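Local coordinates for protein luciferase-like monooxygenase (Streptomyces bottropensis, PDB 7BIP) that probably acts as a luciferase-like monooxygenase that adds oxygen during biosynthesis of the aromatic polyketide rishirilide, at residues D310-R313 with D318-I321; R27-A32 with A62-R67; L236-Q241 with A343-P348; Q241-K246 with A297-P302. All coordinates share one frame; numbering follows the deposited sequence.

Interaction 1 (D310-R313 with D318-I321); sequences DDIR and DFTI
Arg313 reaches out from its helix to meet the carboxylate of Asp318, and the two make a salt bridge in which NE donates to OD1 over 2.9 Å at an N-H...O angle of 149°. A second, weak bond runs from Arg313 NH2 to Asp318 OD2. Because the guanidinium and carboxylate planes lie 61° apart, this is a twisted pairing and not a flat two-pronged one. Arg313 gets there by starting with CG anti to its backbone N (chi1 -169°) and staying extended as far as NE. Asp318 OD1 has a further partner, the amino terminus of Met1, so one carboxylate oxygen serves two donors. Putting an alanine at Asp318 would probably leave both the arginine and that terminal amine without their acidic mate.

One residue along each segment the contact turns apolar. Ile312 CG2 lies in the plane of the Phe319 ring and meets its edge, 3.6 Å from CZ; both residues are buried, as suits an aliphatic and an aromatic group. Helix 302-316 is thereby joined to the residues that lead into strand 320-324, a helix-to-strand connection of the TIM barrel, with strands 2-6 and 228-236 flanking that strand.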
loop_
_atom_site.group_PDB
_atom_site.type_symbol
_atom_site.label_atom_id
_atom_site.label_comp_id
_atom_site.label_asym_id
_atom_site.label_seq_id
_atom_site.Cartn_x
_atom_site.Cartn_y
_atom_site.Cartn_z
ATOM N N ASP A 310 -35.839 1.683 -3.010
ATOM C CA ASP A 310 -36.931 0.800 -2.601
ATOM C C ASP A 310 -37.262 -0.222 -3.685
ATOM O O ASP A 310 -37.584 -1.377 -3.377
ATOM C CB ASP A 310 -38.167 1.621 -2.229
ATOM C CG ASP A 310 -37.959 2.452 -0.968
ATOM O OD1 ASP A 310 -36.950 2.235 -0.263
ATOM O OD2 ASP A 310 -38.803 3.320 -0.677
ATOM N N ASP A 311 -37.189 0.179 -4.959
ATOM C CA ASP A 311 -37.389 -0.773 -6.050
ATOM C C ASP A 311 -36.302 -1.838 -6.045
ATOM O O ASP A 311 -36.589 -3.038 -6.157
ATOM C CB ASP A 311 -37.398 -0.047 -7.398
ATOM C CG ASP A 311 -38.611 0.840 -7.586
ATOM O OD1 ASP A 311 -39.592 0.702 -6.818
ATOM O OD2 ASP A 311 -38.588 1.672 -8.523
ATOM N N ILE A 312 -35.046 -1.406 -5.918
ATOM C CA ILE A 312 -33.907 -2.323 -5.933
ATOM C C ILE A 312 -34.010 -3.315 -4.783
ATOM O O ILE A 312 -33.791 -4.524 -4.957
ATOM C CB ILE A 312 -32.591 -1.517 -5.889
ATOM C CG1 ILE A 312 -32.344 -0.826 -7.238
ATOM C CG2 ILE A 312 -31.409 -2.410 -5.522
ATOM C CD1 ILE A 312 -31.395 0.348 -7.157
ATOM N N ARG A 313 -34.355 -2.822 -3.590
ATOM C CA ARG A 313 -34.522 -3.703 -2.439
ATOM C C ARG A 313 -35.633 -4.717 -2.686
ATOM O O ARG A 313 -35.519 -5.885 -2.298
ATOM C CB ARG A 313 -34.802 -2.861 -1.190
ATOM C CG ARG A 313 -34.746 -3.616 0.132
ATOM C CD ARG A 313 -35.137 -2.714 1.287
ATOM N NE ARG A 313 -35.057 -3.414 2.564
ATOM C CZ ARG A 313 -36.103 -3.953 3.185
ATOM N NH1 ARG A 313 -37.313 -3.875 2.645
ATOM N NH2 ARG A 313 -35.938 -4.578 4.345
ATOM N N ASP A 318 -32.073 -7.377 0.837
ATOM C CA ASP A 318 -31.143 -6.483 1.521
ATOM C C ASP A 318 -29.699 -6.835 1.179
ATOM O O ASP A 318 -29.309 -8.004 1.234
ATOM C CB ASP A 318 -31.360 -6.559 3.029
ATOM C CG ASP A 318 -32.530 -5.729 3.480
ATOM O OD1 ASP A 318 -32.503 -4.503 3.257
ATOM O OD2 ASP A 318 -33.484 -6.305 4.043
ATOM N N PHE A 319 -28.901 -5.829 0.829
ATOM C CA PHE A 319 -27.495 -6.060 0.493
ATOM C C PHE A 319 -26.737 -4.749 0.696
ATOM O O PHE A 319 -27.278 -3.779 1.239
ATOM C CB PHE A 319 -27.355 -6.627 -0.929
ATOM C CG PHE A 319 -27.781 -5.675 -2.025
ATOM C CD1 PHE A 319 -26.833 -4.956 -2.739
ATOM C CD2 PHE A 319 -29.120 -5.512 -2.346
ATOM C CE1 PHE A 319 -27.214 -4.080 -3.743
ATOM C CE2 PHE A 319 -29.507 -4.637 -3.356
ATOM C CZ PHE A 319 -28.546 -3.918 -4.056
ATOM N N THR A 320 -25.467 -4.738 0.295
ATOM C CA THR A 320 -24.566 -3.608 0.491
ATOM C C THR A 320 -24.344 -2.891 -0.838
ATOM O O THR A 320 -23.848 -3.497 -1.796
ATOM C CB THR A 320 -23.240 -4.089 1.077
ATOM O OG1 THR A 320 -23.486 -4.720 2.345
ATOM C CG2 THR A 320 -22.286 -2.924 1.265
ATOM N N ILE A 321 -24.706 -1.607 -0.894
ATOM C CA ILE A 321 -24.512 -0.787 -2.089
ATOM C C ILE A 321 -23.314 0.123 -1.861
ATOM O O ILE A 321 -23.195 0.738 -0.793
ATOM C CB ILE A 321 -25.762 0.052 -2.406
ATOM C CG1 ILE A 321 -26.845 -0.814 -3.061
ATOM C CG2 ILE A 321 -25.391 1.241 -3.319
ATOM C CD1 ILE A 321 -28.181 -0.100 -3.313
#

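Interaction 2 (R27-A32 with A62-R67); sequences RLAELA and AAAAAR
Glu30 crosses the side chain of Arg67 at a slant, its OE2 3.2 Å from Arg67 CD, and takes a salt-bridge hydrogen bond of 2.9 Å from Arg67 NH1 on the same oxygen. The bond is bent, 137° at the hydrogen, and NH1 comes from above the carboxylate plane. Arg67 can present NH1 here because its chain bends at chi2 (-76°), turning the NH1 edge of the guanidinium toward OE2. The other oxygen, Glu30 OE1, uses its anti lone pair to accept from Arg27 NH1 at 3.0 Å, in the plane of that guanidinium. One acid thus links two arginines in a salt-bridge network, and an alanine in place of Glu30 would probably leave Arg67 without its acid in this contact and Arg27 to pair with Glu34. A water donates to Arg67 O at 3.0 Å and, weakly, to Glu30 OE2.

Helices 18-35 and 57-67 are two of the outer helices of the TIM barrel, and on their inward side they meet through alanines. Ala29 CB and Ala64 CB stand 4.1 Å apart, and these small methyls let the backbones approach to 6.1 Å between their CA atoms. Val40 of strand 39-42 packs on Ala29 from the barrel side. Arg67 NE donates to Ala66 O of the second subunit, and the reciprocal bond also forms, placing Ala66 and Arg67 at the interface between the two subunits.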
loop_
_atom_site.group_PDB
_atom_site.type_symbol
_atom_site.label_atom_id
_atom_site.label_comp_id
_atom_site.label_asym_id
_atom_site.label_seq_id
_atom_site.Cartn_x
_atom_site.Cartn_y
_atom_site.Cartn_z
ATOM N N ARG A 27 -10.495 13.165 1.604
ATOM C CA ARG A 27 -11.482 13.971 2.316
ATOM C C ARG A 27 -12.878 13.366 2.201
ATOM O O ARG A 27 -13.659 13.421 3.163
ATOM C CB ARG A 27 -11.462 15.408 1.795
ATOM C CG ARG A 27 -12.478 16.349 2.441
ATOM C CD ARG A 27 -12.415 16.308 3.961
ATOM N NE ARG A 27 -13.598 16.943 4.555
ATOM C CZ ARG A 27 -14.069 16.661 5.761
ATOM N NH1 ARG A 27 -13.460 15.758 6.520
ATOM N NH2 ARG A 27 -15.150 17.282 6.212
ATOM N N LEU A 28 -13.211 12.771 1.041
ATOM C CA LEU A 28 -14.494 12.080 0.920
ATOM C C LEU A 28 -14.547 10.849 1.820
ATOM O O LEU A 28 -15.607 10.518 2.370
ATOM C CB LEU A 28 -14.762 11.696 -0.538
ATOM C CG LEU A 28 -14.942 12.895 -1.480
ATOM C CD1 LEU A 28 -14.903 12.460 -2.923
ATOM C CD2 LEU A 28 -16.245 13.634 -1.193
ATOM N N ALA A 29 -13.424 10.143 1.956
ATOM C CA ALA A 29 -13.356 9.045 2.917
ATOM C C ALA A 29 -13.607 9.541 4.340
ATOM O O ALA A 29 -14.327 8.893 5.112
ATOM C CB ALA A 29 -11.995 8.353 2.811
ATOM N N GLU A 30 -13.025 10.691 4.703
ATOM C CA GLU A 30 -13.305 11.302 6.010
ATOM C C GLU A 30 -14.777 11.663 6.152
ATOM O O GLU A 30 -15.379 11.450 7.211
ATOM C CB GLU A 30 -12.444 12.554 6.197
ATOM C CG GLU A 30 -10.945 12.263 6.401
ATOM C CD GLU A 30 -10.092 13.528 6.335
ATOM O OE1 GLU A 30 -10.658 14.623 6.157
ATOM O OE2 GLU A 30 -8.851 13.441 6.468
ATOM N N LEU A 31 -15.370 12.225 5.096
ATOM C CA LEU A 31 -16.786 12.566 5.151
ATOM C C LEU A 31 -17.653 11.318 5.281
ATOM O O LEU A 31 -18.661 11.329 5.996
ATOM C CB LEU A 31 -17.164 13.385 3.917
ATOM C CG LEU A 31 -18.535 14.056 3.961
ATOM C CD1 LEU A 31 -18.559 15.166 5.014
ATOM C CD2 LEU A 31 -18.882 14.622 2.585
ATOM N N ALA A 32 -17.283 10.226 4.603
ATOM C CA ALA A 32 -17.993 8.962 4.802
ATOM C C ALA A 32 -17.974 8.554 6.275
ATOM O O ALA A 32 -18.997 8.142 6.841
ATOM C CB ALA A 32 -17.360 7.871 3.932
ATOM N N ALA A 62 -5.081 2.124 2.871
ATOM C CA ALA A 62 -4.323 2.294 4.112
ATOM C C ALA A 62 -4.322 3.754 4.561
ATOM O O ALA A 62 -4.478 4.046 5.756
ATOM C CB ALA A 62 -2.897 1.776 3.931
ATOM N N ALA A 63 -4.187 4.679 3.609
ATOM C CA ALA A 63 -4.310 6.098 3.926
ATOM C C ALA A 63 -5.718 6.420 4.421
ATOM O O ALA A 63 -5.887 7.099 5.438
ATOM C CB ALA A 63 -3.954 6.943 2.705
ATOM N N ALA A 64 -6.745 5.937 3.707
ATOM C CA ALA A 64 -8.127 6.156 4.144
ATOM C C ALA A 64 -8.369 5.592 5.541
ATOM O O ALA A 64 -9.014 6.236 6.378
ATOM C CB ALA A 64 -9.107 5.531 3.142
ATOM N N ALA A 65 -7.868 4.388 5.809
ATOM C CA ALA A 65 -8.002 3.808 7.144
ATOM C C ALA A 65 -7.398 4.721 8.201
ATOM O O ALA A 65 -7.993 4.950 9.266
ATOM C CB ALA A 65 -7.319 2.441 7.185
ATOM N N ALA A 66 -6.203 5.245 7.925
ATOM C CA ALA A 66 -5.516 6.075 8.901
ATOM C C ALA A 66 -6.253 7.383 9.166
ATOM O O ALA A 66 -6.103 7.959 10.249
ATOM C CB ALA A 66 -4.087 6.340 8.425
ATOM N N ARG A 67 -7.033 7.873 8.194
ATOM C CA ARG A 67 -7.818 9.095 8.360
ATOM C C ARG A 67 -9.178 8.871 9.021
ATOM O O ARG A 67 -9.871 9.860 9.308
ATOM C CB ARG A 67 -8.041 9.770 6.995
ATOM C CG ARG A 67 -6.771 10.316 6.322
ATOM C CD ARG A 67 -6.320 11.617 6.969
ATOM N NE ARG A 67 -5.233 12.232 6.212
ATOM C CZ ARG A 67 -5.405 12.954 5.108
ATOM N NH1 ARG A 67 -6.629 13.171 4.639
ATOM N NH2 ARG A 67 -4.352 13.468 4.473
HETATM O O HOH W 1 -8.835 12.635 9.797
#

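Interaction 3 (L236-Q241 with A343-P348); sequences LAEDGQ and AEHLLP
Leu236 and Leu346 supply the apolar part of the contact, reaching toward each other tip to tip so that CD2 of Leu236 stands 4.0 Å from CD1 of Leu346. Both are buried, and a branched aliphatic side chain suits each place because its methyls can fill space between backbone segments whose nearest CA atoms, those of Leu236 and His345, are still 10.6 Å apart.

The polar part is a proximity without a bond. Glu238 bends at chi2 and brings OE2 to 4.0 Å from His345 CE1, with the carboxylate and ring planes almost perpendicular. The acid might favour a protonated imidazole, although the charge of the histidine is not seen. Glu344 CG lies over the centre of one face of the ring. His345 ND1 is bonded to Leu341 O, which helps to set the ring. Within 236-241, Asp239 is the N-cap of helix 240-262, and its OD1 accepts from Gln241 N at 2.9 Å.

The contact lies where strand 228-236 gives way to helix 240-262, beside the end of helix 332-345; Val305 of helix 302-316 touches both leucines.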
loop_
_atom_site.group_PDB
_atom_site.type_symbol
_atom_site.label_atom_id
_atom_site.label_comp_id
_atom_site.label_asym_id
_atom_site.label_seq_id
_atom_site.Cartn_x
_atom_site.Cartn_y
_atom_site.Cartn_z
ATOM N N LEU A 236 -26.565 13.171 -6.363
ATOM C CA LEU A 236 -27.774 13.757 -5.798
ATOM C C LEU A 236 -27.688 15.274 -5.838
ATOM O O LEU A 236 -26.621 15.851 -5.601
ATOM C CB LEU A 236 -27.986 13.297 -4.345
ATOM C CG LEU A 236 -28.717 11.976 -4.088
ATOM C CD1 LEU A 236 -27.984 10.799 -4.685
ATOM C CD2 LEU A 236 -28.927 11.744 -2.579
ATOM N N ALA A 237 -28.820 15.915 -6.126
ATOM C CA ALA A 237 -28.960 17.355 -5.958
ATOM C C ALA A 237 -30.412 17.639 -5.605
ATOM O O ALA A 237 -31.300 16.837 -5.900
ATOM C CB ALA A 237 -28.539 18.123 -7.216
ATOM N N GLU A 238 -30.650 18.786 -4.950
ATOM C CA GLU A 238 -32.028 19.163 -4.631
ATOM C C GLU A 238 -32.857 19.356 -5.892
ATOM O O GLU A 238 -34.068 19.077 -5.898
ATOM C CB GLU A 238 -32.053 20.449 -3.789
ATOM C CG GLU A 238 -31.474 20.285 -2.381
ATOM C CD GLU A 238 -32.486 19.701 -1.393
ATOM O OE1 GLU A 238 -33.574 19.267 -1.832
ATOM O OE2 GLU A 238 -32.192 19.674 -0.177
ATOM N N ASP A 239 -32.224 19.858 -6.954
ATOM C CA ASP A 239 -32.833 19.990 -8.273
ATOM C C ASP A 239 -32.516 18.718 -9.057
ATOM O O ASP A 239 -31.370 18.500 -9.462
ATOM C CB ASP A 239 -32.293 21.244 -8.962
ATOM C CG ASP A 239 -32.762 21.391 -10.405
ATOM O OD1 ASP A 239 -33.541 20.543 -10.895
ATOM O OD2 ASP A 239 -32.349 22.378 -11.057
ATOM N N GLY A 240 -33.532 17.876 -9.260
ATOM C CA GLY A 240 -33.321 16.613 -9.941
ATOM C C GLY A 240 -32.888 16.757 -11.379
ATOM O O GLY A 240 -32.243 15.851 -11.912
ATOM N N GLN A 241 -33.213 17.884 -12.019
ATOM C CA GLN A 241 -32.742 18.111 -13.384
ATOM C C GLN A 241 -31.266 18.484 -13.415
ATOM O O GLN A 241 -30.566 18.140 -14.373
ATOM C CB GLN A 241 -33.594 19.200 -14.050
ATOM C CG GLN A 241 -35.061 18.831 -14.177
ATOM C CD GLN A 241 -35.354 17.949 -15.387
ATOM O OE1 GLN A 241 -34.693 16.930 -15.601
ATOM N NE2 GLN A 241 -36.358 18.328 -16.170
ATOM N N ALA A 343 -26.818 11.268 3.229
ATOM C CA ALA A 343 -26.756 11.038 4.668
ATOM C C ALA A 343 -27.951 11.654 5.386
ATOM O O ALA A 343 -28.497 11.056 6.322
ATOM C CB ALA A 343 -25.446 11.594 5.223
ATOM N N GLU A 344 -28.372 12.846 4.969
ATOM C CA GLU A 344 -29.466 13.519 5.666
ATOM C C GLU A 344 -30.821 12.907 5.335
ATOM O O GLU A 344 -31.680 12.769 6.219
ATOM C CB GLU A 344 -29.465 15.007 5.317
ATOM C CG GLU A 344 -30.422 15.827 6.177
ATOM C CD GLU A 344 -30.529 17.277 5.736
ATOM O OE1 GLU A 344 -30.176 17.576 4.573
ATOM O OE2 GLU A 344 -30.968 18.117 6.553
ATOM N N HIS A 345 -31.038 12.538 4.072
ATOM C CA HIS A 345 -32.374 12.201 3.609
ATOM C C HIS A 345 -32.621 10.711 3.446
ATOM O O HIS A 345 -33.785 10.294 3.436
ATOM C CB HIS A 345 -32.657 12.904 2.275
ATOM C CG HIS A 345 -32.727 14.391 2.394
ATOM N ND1 HIS A 345 -31.694 15.220 2.009
ATOM C CD2 HIS A 345 -33.699 15.201 2.875
ATOM C CE1 HIS A 345 -32.032 16.477 2.238
ATOM N NE2 HIS A 345 -33.242 16.492 2.767
ATOM N N LEU A 346 -31.577 9.896 3.324
ATOM C CA LEU A 346 -31.764 8.491 2.983
ATOM C C LEU A 346 -31.196 7.549 4.030
ATOM O O LEU A 346 -31.876 6.596 4.435
ATOM C CB LEU A 346 -31.126 8.206 1.615
ATOM C CG LEU A 346 -31.890 8.927 0.497
ATOM C CD1 LEU A 346 -31.145 8.903 -0.811
ATOM C CD2 LEU A 346 -33.243 8.281 0.348
ATOM N N LEU A 347 -29.965 7.788 4.473
ATOM C CA LEU A 347 -29.350 6.931 5.483
ATOM C C LEU A 347 -30.234 6.660 6.699
ATOM O O LEU A 347 -30.285 5.498 7.132
ATOM C CB LEU A 347 -28.016 7.541 5.929
ATOM C CG LEU A 347 -26.747 7.071 5.225
ATOM C CD1 LEU A 347 -25.529 7.600 5.991
ATOM C CD2 LEU A 347 -26.708 5.550 5.114
ATOM N N PRO A 348 -30.923 7.641 7.300
ATOM C CA PRO A 348 -31.719 7.323 8.500
ATOM C C PRO A 348 -32.817 6.302 8.264
ATOM O O PRO A 348 -33.136 5.533 9.180
ATOM C CB PRO A 348 -32.304 8.684 8.903
ATOM C CG PRO A 348 -31.338 9.671 8.372
ATOM C CD PRO A 348 -30.900 9.093 7.054
#

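Interaction 4 (Q241-K246 with A297-P302); sequences QEARQK and ALVGTP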
loop_
_atom_site.group_PDB
_atom_site.type_symbol
_atom_site.label_atom_id
_atom_site.label_comp_id
_atom_site.label_asym_id
_atom_site.label_seq_id
_atom_site.Cartn_x
_atom_site.Cartn_y
_atom_site.Cartn_z
ATOM N N GLN A 241 -33.213 17.884 -12.019
ATOM C CA GLN A 241 -32.742 18.111 -13.384
ATOM C C GLN A 241 -31.266 18.484 -13.415
ATOM O O GLN A 241 -30.566 18.140 -14.373
ATOM C CB GLN A 241 -33.594 19.200 -14.050
ATOM C CG GLN A 241 -35.061 18.831 -14.177
ATOM C CD GLN A 241 -35.354 17.949 -15.387
ATOM O OE1 GLN A 241 -34.693 16.930 -15.601
ATOM N NE2 GLN A 241 -36.358 18.328 -16.170
ATOM N N GLU A 242 -30.784 19.194 -12.390
ATOM C CA GLU A 242 -29.350 19.414 -12.244
ATOM C C GLU A 242 -28.625 18.100 -11.971
ATOM O O GLU A 242 -27.550 17.844 -12.534
ATOM C CB GLU A 242 -29.094 20.424 -11.118
ATOM C CG GLU A 242 -27.617 20.618 -10.780
ATOM C CD GLU A 242 -27.397 21.547 -9.593
ATOM O OE1 GLU A 242 -28.374 22.169 -9.111
ATOM O OE2 GLU A 242 -26.238 21.651 -9.139
ATOM N N ALA A 243 -29.216 17.233 -11.140
ATOM C CA ALA A 243 -28.608 15.928 -10.889
ATOM C C ALA A 243 -28.512 15.126 -12.176
ATOM O O ALA A 243 -27.483 14.502 -12.459
ATOM C CB ALA A 243 -29.402 15.156 -9.830
ATOM N N ARG A 244 -29.584 15.134 -12.973
ATOM C CA ARG A 244 -29.544 14.463 -14.267
ATOM C C ARG A 244 -28.466 15.048 -15.170
ATOM O O ARG A 244 -27.737 14.306 -15.841
ATOM C CB ARG A 244 -30.910 14.567 -14.934
ATOM C CG ARG A 244 -30.930 14.166 -16.415
ATOM C CD ARG A 244 -32.326 14.353 -16.885
ATOM N NE ARG A 244 -32.638 13.911 -18.236
ATOM C CZ ARG A 244 -33.115 14.738 -19.166
ATOM N NH1 ARG A 244 -33.264 16.031 -18.883
ATOM N NH2 ARG A 244 -33.447 14.288 -20.370
ATOM N N GLN A 245 -28.355 16.379 -15.220
ATOM C CA GLN A 245 -27.374 16.988 -16.112
ATOM C C GLN A 245 -25.952 16.671 -15.669
ATOM O O GLN A 245 -25.143 16.171 -16.460
ATOM C CB GLN A 245 -27.577 18.500 -16.198
ATOM C CG GLN A 245 -26.607 19.144 -17.182
ATOM C CD GLN A 245 -25.838 20.304 -16.585
ATOM O OE1 GLN A 245 -26.404 21.147 -15.884
ATOM N NE2 GLN A 245 -24.536 20.350 -16.851
ATOM N N LYS A 246 -25.632 16.933 -14.400
ATOM C CA LYS A 246 -24.262 16.743 -13.936
ATOM C C LYS A 246 -23.942 15.272 -13.703
ATOM O O LYS A 246 -22.843 14.819 -14.037
ATOM C CB LYS A 246 -24.014 17.578 -12.673
ATOM C CG LYS A 246 -23.985 19.076 -12.972
ATOM C CD LYS A 246 -23.942 19.935 -11.718
ATOM C CE LYS A 246 -24.013 21.416 -12.059
ATOM N NZ LYS A 246 -22.931 21.796 -13.008
ATOM N N ALA A 297 -28.513 3.210 -12.276
ATOM C CA ALA A 297 -27.740 4.320 -11.736
ATOM C C ALA A 297 -28.650 5.070 -10.780
ATOM O O ALA A 297 -29.856 5.173 -11.016
ATOM C CB ALA A 297 -27.244 5.258 -12.840
ATOM N N LEU A 298 -28.067 5.596 -9.705
ATOM C CA LEU A 298 -28.823 6.249 -8.635
ATOM C C LEU A 298 -28.567 7.748 -8.744
ATOM O O LEU A 298 -27.778 8.324 -7.990
ATOM C CB LEU A 298 -28.418 5.701 -7.250
ATOM C CG LEU A 298 -28.693 4.215 -7.039
ATOM C CD1 LEU A 298 -28.260 3.779 -5.655
ATOM C CD2 LEU A 298 -30.187 3.970 -7.222
ATOM N N VAL A 299 -29.251 8.381 -9.693
ATOM C CA VAL A 299 -29.037 9.788 -10.016
ATOM C C VAL A 299 -30.380 10.496 -9.943
ATOM O O VAL A 299 -31.340 10.072 -10.595
ATOM C CB VAL A 299 -28.403 9.962 -11.409
ATOM C CG1 VAL A 299 -28.273 11.460 -11.776
ATOM C CG2 VAL A 299 -27.036 9.248 -11.476
ATOM N N GLY A 300 -30.459 11.550 -9.137
ATOM C CA GLY A 300 -31.677 12.346 -9.056
ATOM C C GLY A 300 -31.713 13.121 -7.745
ATOM O O GLY A 300 -30.690 13.294 -7.085
ATOM N N THR A 301 -32.910 13.592 -7.391
ATOM C CA THR A 301 -33.117 14.127 -6.052
ATOM C C THR A 301 -33.024 12.999 -5.035
ATOM O O THR A 301 -33.089 11.821 -5.392
ATOM C CB THR A 301 -34.488 14.778 -5.918
ATOM O OG1 THR A 301 -35.491 13.762 -6.072
ATOM C CG2 THR A 301 -34.684 15.864 -6.944
ATOM N N PRO A 302 -32.898 13.330 -3.748
ATOM C CA PRO A 302 -33.070 12.294 -2.711
ATOM C C PRO A 302 -34.389 11.544 -2.824
ATOM O O PRO A 302 -34.453 10.347 -2.498
ATOM C CB PRO A 302 -32.981 13.096 -1.403
ATOM C CG PRO A 302 -32.101 14.266 -1.752
ATOM C CD PRO A 302 -32.424 14.613 -3.189
#
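Val299 drives one methyl against the backbone of helix 240-262, its CG1 lying only 3.2 Å from the carbonyl oxygen of Ala243. With CG1 anti to the backbone N (chi1 176°), that branch is the one offered to the helix, and it also meets Ala243 CB at 4.3 Å. Ala243 answers from its own side: its CB is 3.6 Å from Gly300 O and 3.7 Å from Gly300 CA. The single methyl of Ala243 fits against the glycine backbone, and its small size allows the close approach of the chains, 5.1 Å between the CA atoms of Ala243 and Gly300. Gly300 is glycine for another reason: at its backbone angles a beta carbon would collide with the carbonyl oxygen of Val299. No hydrogen bond crosses between the segments, so the tight part rests on packing alone.

In the TIM-barrel fold of the luciferase-like family, strand 298-300 pairs in parallel with strand 228-236, and helix 240-262 packs outside them. The axes of the short helix and strand segments approach to 6.7 Å, their directions 129° apart. Tyr235 of strand 228-236 touches Ala243 as well.

Toward solvent the contact thins out. Arg244 brings its backbone N to 4.1 Å from Val299 CG1, but its long side chain leads away to a salt bridge. A long, charged residue fits this exposed flank, where it can pair with Asp289 of helix 287-293. At the far end of 297-302, Thr301 turns its hydroxyl to Glu304 N and acts as the N-cap of helix 302-316.

Overall arrangement
All four contacts join parts of one TIM barrel. Interaction 2 comes first along the chain, between outer helices 18-35 and 57-67; its centre is about 22 to 25 Å from the others, and it alone of the four borders the second subunit. The rest gather around strands 228-236, 298-300 and 320-324. Interactions 3 and 4, with centres about 9 Å apart, share Gln241 and helix 240-262, and touch where Thr301 CG2 lies against the backbone of 237-240, as the loop enters that helix. Interaction 4 runs on through helix 302-316 into interaction 1, and Ile312 packs on Leu298. The span of interaction 3 encloses both. Helix 332-345, near the C-terminus, returns beside these strands.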